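Polyketide biosynthesis enoyl-CoA isomerase PksI (Bacillus subtilis, PDB 4Q1K) catalyses the decarboxylation of a carrier-tethered 3-methylglutaconyl group to a 3-methylcrotonyl group during biosynthesis of the antibiotic bacillaene. Local coordinates at residues Gln36-Asp41 with Ile73-Asp78; Gly89-Gln94 with Arg261-Tyr266; Glu143-Ala148 with Ala181-Gly186. The protein carries 1 engineered substitution. One frame throughout, in Å; residues are numbered along the deposited sequence.

Contact 1 of 3, residues Gln36-Asp41 with Ile73-Asp78; sequences QVKMQD and ILTGYD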
ATOM      1  N   GLN B  36       1.208   2.299 -30.231  1.00 22.62           N
ATOM      2  CA  GLN B  36       1.793   3.428 -29.486  1.00 21.16           C
ATOM      3  C   GLN B  36       1.002   4.688 -29.753  1.00 24.36           C
ATOM      4  O   GLN B  36       0.726   5.040 -30.926  1.00 23.63           O
ATOM      5  CB  GLN B  36       3.281   3.567 -29.796  1.00 22.32           C
ATOM      6  CG  GLN B  36       3.962   4.773 -29.113  1.00 24.41           C
ATOM      7  CD  GLN B  36       5.425   4.797 -29.533  1.00 28.14           C
ATOM      8  OE1 GLN B  36       6.188   3.986 -29.061  1.00 31.81           O
ATOM      9  NE2 GLN B  36       5.771   5.601 -30.487  1.00 30.83           N
ATOM     10  N   VAL B  37       0.556   5.318 -28.658  1.00 23.27           N
ATOM     11  CA  VAL B  37      -0.160   6.624 -28.719  1.00 23.96           C
ATOM     12  C   VAL B  37       0.829   7.712 -28.248  1.00 23.61           C
ATOM     13  O   VAL B  37       1.148   7.772 -27.082  1.00 21.69           O
ATOM     14  CB  VAL B  37      -1.445   6.625 -27.870  1.00 22.43           C
ATOM     15  CG1 VAL B  37      -2.188   8.000 -27.899  1.00 24.67           C
ATOM     16  CG2 VAL B  37      -2.414   5.522 -28.366  1.00 21.18           C
ATOM     17  N   LYS B  38       1.384   8.498 -29.186  1.00 22.51           N
ATOM     18  CA  LYS B  38       2.394   9.477 -28.801  1.00 22.42           C
ATOM     19  C   LYS B  38       1.759  10.871 -28.818  1.00 24.56           C
ATOM     20  O   LYS B  38       1.411  11.402 -29.895  1.00 25.70           O
ATOM     21  CB  LYS B  38       3.507   9.488 -29.827  1.00 24.95           C
ATOM     22  CG  LYS B  38       4.557  10.549 -29.461  1.00 26.67           C
ATOM     23  CD  LYS B  38       5.743  10.415 -30.407  1.00 33.70           C
ATOM     24  CE  LYS B  38       6.778  11.527 -30.234  1.00 35.87           C
ATOM     25  NZ  LYS B  38       7.803  11.135 -31.234  1.00 37.15           N
ATOM     26  N   MET B  39       1.758  11.516 -27.665  1.00 23.37           N
ATOM     27  CA  MET B  39       1.241  12.902 -27.525  1.00 22.98           C
ATOM     28  C   MET B  39       2.377  13.853 -27.934  1.00 27.11           C
ATOM     29  O   MET B  39       3.496  13.790 -27.363  1.00 25.22           O
ATOM     30  CB  MET B  39       0.930  13.137 -26.036  1.00 21.08           C
ATOM     31  CG  MET B  39      -0.206  12.208 -25.639  1.00 22.47           C
ATOM     32  SD  MET B  39      -0.747  12.460 -23.949  1.00 22.50           S
ATOM     33  CE  MET B  39       0.649  11.682 -23.061  1.00 22.90           C
ATOM     34  N   GLN B  40       2.082  14.758 -28.857  1.00 24.92           N
ATOM     35  CA  GLN B  40       3.082  15.666 -29.395  1.00 25.36           C
ATOM     36  C   GLN B  40       2.451  17.002 -29.815  1.00 27.95           C
ATOM     37  O   GLN B  40       2.643  17.485 -30.952  1.00 27.75           O
ATOM     38  CB  GLN B  40       3.896  15.015 -30.517  1.00 26.25           C
ATOM     39  CG  GLN B  40       3.015  14.442 -31.634  1.00 32.89           C
ATOM     40  CD  GLN B  40       3.788  13.867 -32.833  1.00 33.77           C
ATOM     41  OE1 GLN B  40       3.236  13.788 -33.941  1.00 41.23           O
ATOM     42  NE2 GLN B  40       5.050  13.499 -32.632  1.00 34.46           N
ATOM     43  N   ASP B  41       1.719  17.596 -28.871  1.00 28.88           N
ATOM     44  CA  ASP B  41       1.348  19.026 -28.923  1.00 29.96           C
ATOM     45  C   ASP B  41       2.504  19.870 -28.389  1.00 28.35           C
ATOM     46  O   ASP B  41       2.549  20.190 -27.206  1.00 30.06           O
ATOM     47  CB  ASP B  41       0.051  19.278 -28.181  1.00 31.46           C
ATOM     48  CG  ASP B  41      -0.524  20.662 -28.512  1.00 33.42           C
ATOM     49  OD1 ASP B  41       0.283  21.567 -28.789  1.00 33.48           O
ATOM     50  OD2 ASP B  41      -1.746  20.795 -28.429  1.00 35.11           O
ATOM     51  N   ILE B  73       0.868   1.623 -25.670  1.00 18.10           N
ATOM     52  CA  ILE B  73       1.877   2.466 -25.000  1.00 18.80           C
ATOM     53  C   ILE B  73       1.449   3.933 -25.209  1.00 19.07           C
ATOM     54  O   ILE B  73       1.377   4.372 -26.333  1.00 23.01           O
ATOM     55  CB  ILE B  73       3.273   2.268 -25.620  1.00 18.87           C
ATOM     56  CG1 ILE B  73       3.736   0.780 -25.521  1.00 20.37           C
ATOM     57  CG2 ILE B  73       4.298   3.230 -24.979  1.00 19.02           C
ATOM     58  CD1 ILE B  73       4.983   0.481 -26.383  1.00 21.23           C
ATOM     59  N   LEU B  74       1.202   4.616 -24.105  1.00 18.50           N
ATOM     60  CA  LEU B  74       0.814   6.046 -24.069  1.00 19.25           C
ATOM     61  C   LEU B  74       2.083   6.815 -23.647  1.00 21.91           C
ATOM     62  O   LEU B  74       2.684   6.517 -22.598  1.00 18.31           O
ATOM     63  CB  LEU B  74      -0.328   6.334 -23.074  1.00 19.98           C
ATOM     64  CG  LEU B  74      -0.699   7.791 -22.824  1.00 20.45           C
ATOM     65  CD1 LEU B  74      -1.231   8.347 -24.191  1.00 19.54           C
ATOM     66  CD2 LEU B  74      -1.818   7.815 -21.795  1.00 20.08           C
ATOM     67  N   THR B  75       2.537   7.753 -24.491  1.00 18.92           N
ATOM     68  CA  THR B  75       3.821   8.428 -24.144  1.00 21.99           C
ATOM     69  C   THR B  75       3.818   9.821 -24.690  1.00 21.53           C
ATOM     70  O   THR B  75       2.896  10.172 -25.493  1.00 20.84           O
ATOM     71  CB  THR B  75       5.036   7.633 -24.729  1.00 22.17           C
ATOM     72  OG1 THR B  75       6.271   8.074 -24.098  1.00 23.28           O
ATOM     73  CG2 THR B  75       5.159   7.752 -26.322  1.00 20.64           C
ATOM     74  N   GLY B  76       4.845  10.608 -24.352  1.00 20.47           N
ATOM     75  CA  GLY B  76       4.906  12.032 -24.764  1.00 20.91           C
ATOM     76  C   GLY B  76       5.990  12.251 -25.815  1.00 22.30           C
ATOM     77  O   GLY B  76       6.331  11.331 -26.572  1.00 24.53           O
ATOM     78  N   TYR B  77       6.552  13.464 -25.870  1.00 20.93           N
ATOM     79  CA  TYR B  77       7.659  13.741 -26.740  1.00 21.90           C
ATOM     80  C   TYR B  77       8.733  14.428 -25.893  1.00 22.08           C
ATOM     81  O   TYR B  77       8.391  15.163 -24.936  1.00 22.34           O
ATOM     82  CB  TYR B  77       7.215  14.634 -27.971  1.00 24.72           C
ATOM     83  CG  TYR B  77       6.974  16.070 -27.491  1.00 26.25           C
ATOM     84  CD1 TYR B  77       7.992  17.054 -27.620  1.00 27.05           C
ATOM     85  CD2 TYR B  77       5.782  16.414 -26.860  1.00 25.43           C
ATOM     86  CE1 TYR B  77       7.815  18.355 -27.132  1.00 27.79           C
ATOM     87  CE2 TYR B  77       5.607  17.705 -26.335  1.00 27.54           C
ATOM     88  CZ  TYR B  77       6.630  18.643 -26.476  1.00 28.11           C
ATOM     89  OH  TYR B  77       6.446  19.917 -25.960  1.00 28.35           O
ATOM     90  N   ASP B  78       9.994  14.202 -26.290  1.00 24.23           N
ATOM     91  CA  ASP B  78      11.158  14.893 -25.659  1.00 27.02           C
ATOM     92  C   ASP B  78      11.018  14.841 -24.147  1.00 22.61           C
ATOM     93  O   ASP B  78      10.898  13.752 -23.572  1.00 25.50           O
ATOM     94  CB  ASP B  78      11.261  16.353 -26.164  1.00 26.90           C
ATOM     95  CG  ASP B  78      11.699  16.419 -27.647  1.00 37.22           C
ATOM     96  OD1 ASP B  78      12.097  15.360 -28.213  1.00 34.75           O
ATOM     97  OD2 ASP B  78      11.610  17.515 -28.227  1.00 39.83           O
TER

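Contact 2 of 3, residues Gly89-Gln94 with Arg261-Tyr266; sequences GLLRIQ and RIKGLY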
ATOM      1  N   GLY B  89      -7.961  26.732 -19.986  1.00 29.20           N
ATOM      2  CA  GLY B  89      -8.850  25.670 -19.473  1.00 28.55           C
ATOM      3  C   GLY B  89      -9.169  25.812 -18.008  1.00 28.34           C
ATOM      4  O   GLY B  89     -10.337  25.648 -17.580  1.00 29.71           O
ATOM      5  N   LEU B  90      -8.144  26.038 -17.204  1.00 25.35           N
ATOM      6  CA  LEU B  90      -8.397  26.157 -15.754  1.00 24.82           C
ATOM      7  C   LEU B  90      -9.200  27.417 -15.425  1.00 26.81           C
ATOM      8  O   LEU B  90     -10.070  27.406 -14.534  1.00 28.99           O
ATOM      9  CB  LEU B  90      -7.056  26.202 -14.979  1.00 23.32           C
ATOM     10  CG  LEU B  90      -6.266  24.868 -15.123  1.00 23.40           C
ATOM     11  CD1 LEU B  90      -4.959  25.146 -14.444  1.00 25.78           C
ATOM     12  CD2 LEU B  90      -7.018  23.712 -14.487  1.00 24.28           C
ATOM     13  N   LEU B  91      -8.948  28.498 -16.166  1.00 29.19           N
ATOM     14  CA  LEU B  91      -9.628  29.771 -15.872  1.00 30.88           C
ATOM     15  C   LEU B  91     -11.122  29.635 -16.229  1.00 29.77           C
ATOM     16  O   LEU B  91     -11.971  30.281 -15.621  1.00 33.53           O
ATOM     17  CB  LEU B  91      -9.028  30.938 -16.740  1.00 30.82           C
ATOM     18  CG  LEU B  91      -7.681  31.394 -16.180  1.00 32.80           C
ATOM     19  CD1 LEU B  91      -6.854  32.283 -17.091  1.00 33.58           C
ATOM     20  CD2 LEU B  91      -7.946  32.045 -14.808  1.00 34.57           C
ATOM     21  N   ARG B  92     -11.388  28.800 -17.229  1.00 29.52           N
ATOM     22  CA  ARG B  92     -12.737  28.531 -17.694  1.00 32.46           C
ATOM     23  C   ARG B  92     -13.525  27.828 -16.603  1.00 32.64           C
ATOM     24  O   ARG B  92     -14.678  28.175 -16.345  1.00 29.99           O
ATOM     25  CB  ARG B  92     -12.709  27.672 -18.960  1.00 36.89           C
ATOM     26  CG  ARG B  92     -12.059  28.351 -20.155  1.00 47.30           C
ATOM     27  CD  ARG B  92     -13.082  29.115 -20.979  1.00 59.62           C
ATOM     28  NE  ARG B  92     -13.908  28.225 -21.789  1.00 74.46           N
ATOM     29  CZ  ARG B  92     -13.434  27.425 -22.738  1.00 63.43           C
ATOM     30  NH1 ARG B  92     -12.136  27.399 -23.000  1.00 50.84           N
ATOM     31  NH2 ARG B  92     -14.261  26.647 -23.426  1.00 67.48           N
ATOM     32  N   ILE B  93     -12.908  26.844 -15.954  1.00 27.69           N
ATOM     33  CA  ILE B  93     -13.601  26.178 -14.852  1.00 26.69           C
ATOM     34  C   ILE B  93     -13.760  27.178 -13.671  1.00 29.51           C
ATOM     35  O   ILE B  93     -14.786  27.174 -12.975  1.00 32.27           O
ATOM     36  CB  ILE B  93     -12.807  24.922 -14.327  1.00 27.08           C
ATOM     37  CG1 ILE B  93     -12.588  23.887 -15.466  1.00 25.35           C
ATOM     38  CG2 ILE B  93     -13.574  24.331 -13.149  1.00 27.85           C
ATOM     39  CD1 ILE B  93     -11.698  22.650 -15.027  1.00 27.07           C
ATOM     40  N   GLN B  94     -12.756  28.035 -13.433  1.00 28.75           N
ATOM     41  CA  GLN B  94     -12.853  28.971 -12.289  1.00 29.24           C
ATOM     42  C   GLN B  94     -14.078  29.877 -12.531  1.00 31.85           C
ATOM     43  O   GLN B  94     -14.866  30.126 -11.603  1.00 30.74           O
ATOM     44  CB  GLN B  94     -11.552  29.760 -12.122  1.00 27.47           C
ATOM     45  CG  GLN B  94     -11.446  30.647 -10.880  1.00 28.53           C
ATOM     46  CD  GLN B  94     -12.199  31.958 -10.943  1.00 32.60           C
ATOM     47  OE1 GLN B  94     -12.529  32.439 -12.040  1.00 31.02           O
ATOM     48  NE2 GLN B  94     -12.558  32.498  -9.764  1.00 32.13           N
ATOM     49  N   ARG B 261      -4.342  33.004  -8.436  1.00 28.16           N
ATOM     50  CA  ARG B 261      -3.240  31.975  -8.454  1.00 27.25           C
ATOM     51  C   ARG B 261      -2.992  31.356  -9.838  1.00 25.10           C
ATOM     52  O   ARG B 261      -1.862  31.095 -10.202  1.00 27.48           O
ATOM     53  CB  ARG B 261      -3.491  30.859  -7.431  1.00 27.98           C
ATOM     54  CG  ARG B 261      -3.499  31.387  -5.995  1.00 31.15           C
ATOM     55  CD  ARG B 261      -4.209  30.360  -5.135  1.00 30.78           C
ATOM     56  NE  ARG B 261      -4.287  30.757  -3.724  1.00 33.04           N
ATOM     57  CZ  ARG B 261      -3.516  30.257  -2.779  1.00 36.25           C
ATOM     58  NH1 ARG B 261      -2.645  29.271  -3.090  1.00 40.01           N
ATOM     59  NH2 ARG B 261      -3.653  30.702  -1.497  1.00 31.49           N
ATOM     60  N   ILE B 262      -4.060  31.074 -10.580  1.00 25.61           N
ATOM     61  CA  ILE B 262      -3.869  30.531 -11.930  1.00 26.89           C
ATOM     62  C   ILE B 262      -3.141  31.542 -12.779  1.00 31.91           C
ATOM     63  O   ILE B 262      -2.270  31.195 -13.561  1.00 32.25           O
ATOM     64  CB  ILE B 262      -5.206  30.160 -12.619  1.00 26.49           C
ATOM     65  CG1 ILE B 262      -5.927  29.059 -11.825  1.00 23.99           C
ATOM     66  CG2 ILE B 262      -5.025  29.777 -14.078  1.00 25.36           C
ATOM     67  CD1 ILE B 262      -7.349  28.799 -12.322  1.00 31.03           C
ATOM     68  N   LYS B 263      -3.533  32.812 -12.688  1.00 29.72           N
ATOM     69  CA  LYS B 263      -2.860  33.790 -13.519  1.00 30.63           C
ATOM     70  C   LYS B 263      -1.496  34.049 -13.055  1.00 31.62           C
ATOM     71  O   LYS B 263      -0.610  34.234 -13.892  1.00 31.62           O
ATOM     72  CB  LYS B 263      -3.655  35.102 -13.530  1.00 31.51           C
ATOM     73  CG  LYS B 263      -4.856  34.945 -14.422  1.00 39.00           C
ATOM     74  CD  LYS B 263      -5.368  36.298 -14.816  1.00 50.93           C
ATOM     75  CE  LYS B 263      -6.527  36.663 -13.944  1.00 58.98           C
ATOM     76  NZ  LYS B 263      -7.183  37.891 -14.505  1.00 79.89           N
ATOM     77  N   GLY B 264      -1.300  34.033 -11.723  1.00 31.05           N
ATOM     78  CA  GLY B 264       0.018  34.337 -11.125  1.00 30.53           C
ATOM     79  C   GLY B 264       1.032  33.218 -11.194  1.00 29.48           C
ATOM     80  O   GLY B 264       2.225  33.478 -11.344  1.00 30.88           O
ATOM     81  N   LEU B 265       0.582  31.977 -11.008  1.00 28.11           N
ATOM     82  CA  LEU B 265       1.565  30.909 -10.685  1.00 27.10           C
ATOM     83  C   LEU B 265       1.638  29.857 -11.804  1.00 30.10           C
ATOM     84  O   LEU B 265       2.413  28.870 -11.687  1.00 31.07           O
ATOM     85  CB  LEU B 265       1.141  30.162  -9.358  1.00 27.84           C
ATOM     86  CG  LEU B 265       0.900  31.093  -8.149  1.00 28.65           C
ATOM     87  CD1 LEU B 265       0.437  30.316  -6.939  1.00 30.62           C
ATOM     88  CD2 LEU B 265       2.143  31.873  -7.868  1.00 28.00           C
ATOM     89  N   TYR B 266       0.818  30.009 -12.846  1.00 26.26           N
ATOM     90  CA  TYR B 266       0.794  28.969 -13.893  1.00 27.15           C
ATOM     91  C   TYR B 266       2.178  28.918 -14.575  1.00 29.61           C
ATOM     92  O   TYR B 266       2.586  27.746 -14.807  1.00 30.57           O
ATOM     93  CB  TYR B 266      -0.275  29.266 -14.990  1.00 27.32           C
ATOM     94  CG  TYR B 266      -0.475  28.076 -15.906  1.00 26.88           C
ATOM     95  CD1 TYR B 266       0.302  27.922 -17.093  1.00 27.18           C
ATOM     96  CD2 TYR B 266      -1.457  27.104 -15.626  1.00 25.10           C
ATOM     97  CE1 TYR B 266       0.094  26.825 -17.915  1.00 26.81           C
ATOM     98  CE2 TYR B 266      -1.638  25.967 -16.446  1.00 24.90           C
ATOM     99  CZ  TYR B 266      -0.855  25.847 -17.572  1.00 26.18           C
ATOM    100  OH  TYR B 266      -0.999  24.775 -18.421  1.00 27.33           O
TER

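Contact 3 of 3, residues Glu143-Ala148 with Ala181-Gly186; sequences ESVYTA and AGSYRG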
ATOM      1  N   GLU B 143      14.634  11.843 -14.046  1.00 20.22           N
ATOM      2  CA  GLU B 143      15.002  13.254 -14.055  1.00 22.37           C
ATOM      3  C   GLU B 143      13.789  14.172 -14.378  1.00 21.47           C
ATOM      4  O   GLU B 143      13.883  15.388 -14.246  1.00 24.07           O
ATOM      5  CB  GLU B 143      16.225  13.495 -14.996  1.00 27.21           C
ATOM      6  CG  GLU B 143      15.969  13.262 -16.477  1.00 24.67           C
ATOM      7  CD  GLU B 143      16.297  11.819 -16.903  1.00 24.13           C
ATOM      8  OE1 GLU B 143      15.557  10.844 -16.450  1.00 23.87           O
ATOM      9  OE2 GLU B 143      17.282  11.622 -17.657  1.00 22.51           O
ATOM     10  N   SER B 144      12.627  13.567 -14.638  1.00 19.76           N
ATOM     11  CA  SER B 144      11.402  14.365 -14.883  1.00 19.83           C
ATOM     12  C   SER B 144      10.695  14.739 -13.605  1.00 20.18           C
ATOM     13  O   SER B 144      10.867  14.024 -12.545  1.00 21.07           O
ATOM     14  CB  SER B 144      10.467  13.536 -15.742  1.00 19.03           C
ATOM     15  OG  SER B 144      11.130  13.402 -17.057  1.00 23.35           O
ATOM     16  N   VAL B 145       9.823  15.743 -13.699  1.00 20.65           N
ATOM     17  CA  VAL B 145       9.020  16.237 -12.560  1.00 19.35           C
ATOM     18  C   VAL B 145       7.590  15.735 -12.602  1.00 19.60           C
ATOM     19  O   VAL B 145       6.997  15.688 -13.664  1.00 19.86           O
ATOM     20  CB  VAL B 145       9.092  17.752 -12.499  1.00 23.32           C
ATOM     21  CG1 VAL B 145       8.162  18.260 -11.421  1.00 24.94           C
ATOM     22  CG2 VAL B 145      10.525  18.119 -12.105  1.00 25.17           C
ATOM     23  N   TYR B 146       7.077  15.274 -11.454  1.00 18.61           N
ATOM     24  CA  TYR B 146       5.677  14.749 -11.362  1.00 20.55           C
ATOM     25  C   TYR B 146       4.991  15.524 -10.265  1.00 20.09           C
ATOM     26  O   TYR B 146       5.542  15.694  -9.195  1.00 20.56           O
ATOM     27  CB  TYR B 146       5.637  13.244 -11.091  1.00 19.62           C
ATOM     28  CG  TYR B 146       6.371  12.535 -12.253  1.00 18.37           C
ATOM     29  CD1 TYR B 146       5.759  12.364 -13.487  1.00 17.95           C
ATOM     30  CD2 TYR B 146       7.708  12.103 -12.089  1.00 17.47           C
ATOM     31  CE1 TYR B 146       6.477  11.833 -14.577  1.00 17.62           C
ATOM     32  CE2 TYR B 146       8.421  11.555 -13.145  1.00 18.14           C
ATOM     33  CZ  TYR B 146       7.798  11.466 -14.415  1.00 17.79           C
ATOM     34  OH  TYR B 146       8.440  10.897 -15.451  1.00 19.30           O
ATOM     35  N   THR B 147       3.768  16.012 -10.537  1.00 17.00           N
ATOM     36  CA  THR B 147       3.115  16.748  -9.433  1.00 17.92           C
ATOM     37  C   THR B 147       1.586  16.635  -9.631  1.00 20.24           C
ATOM     38  O   THR B 147       1.113  16.631 -10.747  1.00 22.23           O
ATOM     39  CB  THR B 147       3.544  18.213  -9.413  1.00 21.24           C
ATOM     40  OG1 THR B 147       2.778  18.945  -8.456  1.00 20.47           O
ATOM     41  CG2 THR B 147       3.257  18.873 -10.766  1.00 20.09           C
ATOM     42  N   ALA B 148       0.835  16.520  -8.538  1.00 19.50           N
ATOM     43  CA  ALA B 148      -0.646  16.706  -8.647  1.00 17.93           C
ATOM     44  C   ALA B 148      -0.848  18.104  -8.101  1.00 20.83           C
ATOM     45  O   ALA B 148      -1.002  18.294  -6.845  1.00 20.97           O
ATOM     46  CB  ALA B 148      -1.323  15.667  -7.747  1.00 19.38           C
ATOM     47  N   ALA B 181       0.572  19.487  -3.034  1.00 19.68           N
ATOM     48  CA  ALA B 181       0.751  19.821  -4.466  1.00 18.74           C
ATOM     49  C   ALA B 181       2.202  20.051  -4.821  1.00 20.22           C
ATOM     50  O   ALA B 181       2.545  20.802  -5.728  1.00 22.56           O
ATOM     51  CB  ALA B 181      -0.103  21.053  -4.840  1.00 20.11           C
ATOM     52  N   GLY B 182       3.078  19.329  -4.133  1.00 17.55           N
ATOM     53  CA  GLY B 182       4.524  19.513  -4.345  1.00 20.10           C
ATOM     54  C   GLY B 182       4.965  18.881  -5.661  1.00 20.20           C
ATOM     55  O   GLY B 182       4.257  18.069  -6.265  1.00 20.45           O
ATOM     56  N   SER B 183       6.142  19.291  -6.126  1.00 21.21           N
ATOM     57  CA  SER B 183       6.761  18.683  -7.313  1.00 21.41           C
ATOM     58  C   SER B 183       7.826  17.693  -6.928  1.00 23.24           C
ATOM     59  O   SER B 183       8.698  18.028  -6.116  1.00 24.39           O
ATOM     60  CB  SER B 183       7.446  19.768  -8.132  1.00 23.81           C
ATOM     61  OG  SER B 183       6.393  20.502  -8.797  1.00 26.07           O
ATOM     62  N   TYR B 184       7.809  16.506  -7.520  1.00 19.73           N
ATOM     63  CA  TYR B 184       8.792  15.462  -7.207  1.00 19.84           C
ATOM     64  C   TYR B 184       9.498  14.991  -8.448  1.00 22.37           C
ATOM     65  O   TYR B 184       8.834  14.675  -9.417  1.00 21.49           O
ATOM     66  CB  TYR B 184       8.044  14.236  -6.705  1.00 20.89           C
ATOM     67  CG  TYR B 184       7.237  14.502  -5.445  1.00 22.31           C
ATOM     68  CD1 TYR B 184       5.988  15.091  -5.475  1.00 19.91           C
ATOM     69  CD2 TYR B 184       7.753  14.147  -4.197  1.00 23.15           C
ATOM     70  CE1 TYR B 184       5.279  15.377  -4.263  1.00 20.45           C
ATOM     71  CE2 TYR B 184       7.036  14.419  -3.013  1.00 24.99           C
ATOM     72  CZ  TYR B 184       5.791  15.013  -3.067  1.00 25.44           C
ATOM     73  OH  TYR B 184       5.133  15.290  -1.897  1.00 25.61           O
ATOM     74  N   ARG B 185      10.835  14.970  -8.417  1.00 20.42           N
ATOM     75  CA  ARG B 185      11.524  14.203  -9.489  1.00 22.51           C
ATOM     76  C   ARG B 185      11.146  12.755  -9.464  1.00 21.01           C
ATOM     77  O   ARG B 185      10.842  12.224  -8.407  1.00 22.17           O
ATOM     78  CB  ARG B 185      13.068  14.315  -9.365  1.00 23.04           C
ATOM     79  CG  ARG B 185      13.541  15.758  -9.462  1.00 30.00           C
ATOM     80  CD  ARG B 185      13.715  16.240 -10.894  1.00 33.78           C
ATOM     81  NE  ARG B 185      13.801  17.704 -10.890  1.00 35.30           N
ATOM     82  CZ  ARG B 185      13.874  18.483 -11.956  1.00 40.99           C
ATOM     83  NH1 ARG B 185      13.878  17.949 -13.186  1.00 35.90           N
ATOM     84  NH2 ARG B 185      13.923  19.816 -11.793  1.00 39.28           N
ATOM     85  N   GLY B 186      11.266  12.055 -10.601  1.00 20.83           N
ATOM     86  CA  GLY B 186      11.018  10.605 -10.536  1.00 20.42           C
ATOM     87  C   GLY B 186      11.942   9.936  -9.536  1.00 20.72           C
ATOM     88  O   GLY B 186      11.526   8.963  -8.819  1.00 19.54           O
TER
HETATM   89  O   HOH W   1       1.877  16.639  -5.918  1.00 18.28           O

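Contact 1 of 3, residues Gln36-Asp41 with Ile73-Asp78
Thr75 O takes the backbone N-H of Met39 in an almost straight bond (Met39 N to Thr75 O 2.8 Å), and the CA-H of Lys38 reaches it too, Lys38 CA standing 3.4 Å from Thr75 O. Two residues before Met39, Val37 spends both backbone polar atoms on the partner strand: Val37 N donates to Ile73 O at 2.6 Å, and Val37 O receives Thr75 N at 2.9 Å. The strand segments 36-39 and 73-75 run parallel, their axes 9° apart. On one face Val37 CG1 packs on Leu74 CD1 (3.8 Å). Met39 bends at its last torsion, chi3 -74°, bringing the CE methyl back to Leu74 CD1 at 4.0 Å; Leu56 of helix 50-65 covers Val37 and Met39. The other face carries Gln36, Ile73, Lys38 and Thr75, with Leu205 lying against the first two. Thr75 OG1 bonds to Ala119 O, while its CG2 methyl lies near Lys38 CB. The extended Lys38 chain passes Gly76 O, 3.5 Å from Lys38 CG, and crosses Tyr77 at about a right angle. Tyr77 turns its ring edge to Met39 O, in plane, with CD2 at 3.5 Å. Backbone bonding thus ends at Met39 N, and beyond it the pairing of the two parallel strands of the beta-alpha-beta unit 34-39, 50-65, 71-75 is carried by C-H contacts and side chains.

Contact 2 of 3, residues Gly89-Gln94 with Arg261-Tyr266
Ile262 meets Leu90 and Leu91 with different branches of its side chain. Its CD1 methyl lies 3.7 Å from Leu90 CB, and Gln94 CB, one helical turn further on, stands 4.3 Å from the same Ile262 CD1. The CG2 branch, anti to the backbone N of Ile262, goes to Leu91 instead: Ile262 CG2 is 3.8 Å from Leu91 CG and equally near its CD2, the two side chains sliding past each other in opposite directions. At one end of the patch, Leu90 CD1 touches the edge of the Tyr266 ring near its plane, 4.0 Å from Tyr266 CE2, the two side chains crossing at about a right angle. At the outer side, Leu91 CD2 reaches the aliphatic part of Lys263, 4.3 Å from its CG. All these contacts are apolar, bridging two helical segments, 89-94 and 261-265, whose axes come within 10.3 Å and run nearly antiparallel, at 160°. In this crotonase-family chain they join the short helix 87-94 to the final helix, 256-265, and the side chain of Leu90 lies about 7 Å from that of the active-site residue His249. Polar bonds outside the patch position the groups. Tyr266 OH bonds to Gly85 O, just ahead of helix 87-94, and Ile262 O accepts Gln87 NE2. Gln94 ties the far end of the short helix to the turn before helix 256-265, its NE2 bonding to His255 O and its backbone O accepting His254 ND1. Farther out, Arg261 points to the trimer interface: its NH2 makes a salt bridge with Glu257 and also bonds to Glu217 O of a neighbouring subunit.

Contact 3 of 3, residues Glu143-Ala148 with Ala181-Gly186
Strand segments 145-147 and 183-185 run antiparallel at 144°, joined at the hydrogen-bonded pair Tyr146-Tyr184, where Tyr146 N donates to Tyr184 O at 2.8 Å and Tyr184 N to Tyr146 O at 2.9 Å. Past the non-hydrogen-bonded pair Val145-Arg185, Gly186 N binds Ser144 O at 2.8 Å. Arg185 folds back over the first strand with a bend at chi2 (-84°): Val145 CG2 sits beneath the centre of its guanidinium face, 3.4 Å from Arg185 CZ, while NH1 donates in the guanidinium plane to Glu143 O at 2.8 Å. One flat group is thereby held by face and edge together. At the other end, Thr147 OG1 donates to Gly182 O at 2.8 Å, coming from above the carbonyl plane. A water reinforces this end, accepting from Ala148 N at 2.8 Å and lying 2.8 Å from Gly182 O. On the face of the sheet that carries Tyr146 and Tyr184, away from Val145 and Arg185, the Tyr146 ring edge meets Gly186 and Tyr146 OH bonds to Met120 O; Tyr184 turns an edge to Tyr146 O and sends its OH to Glu176. Strand 123-125 flanks 145-147 on the far side, completing the small second sheet of the crotonase fold, and Arg185, as N-cap residue, passes the chain directly into helix 186-192.

How the contacts relate
Contact 1 is the buried one of the three, inside the six-stranded sheet, whereas contacts 2 and 3 are partly buried and reach solvent. Contacts 1 and 3 both pair strands, but in different sheets: parallel in 36-41 with 73-78, where apolar packing backs the backbone bonds, and antiparallel in 143-148 with 181-186, where side chains and a water add polar links. Contact 2 joins helices by apolar side chains and has none of this backbone bonding. No two contacts share an element, although strand 71-75 of contact 1 is followed in the chain by helix 87-94 of contact 2. Contact 3 is nested within the long loop that contact 2 closes, their centres about 20 Å apart.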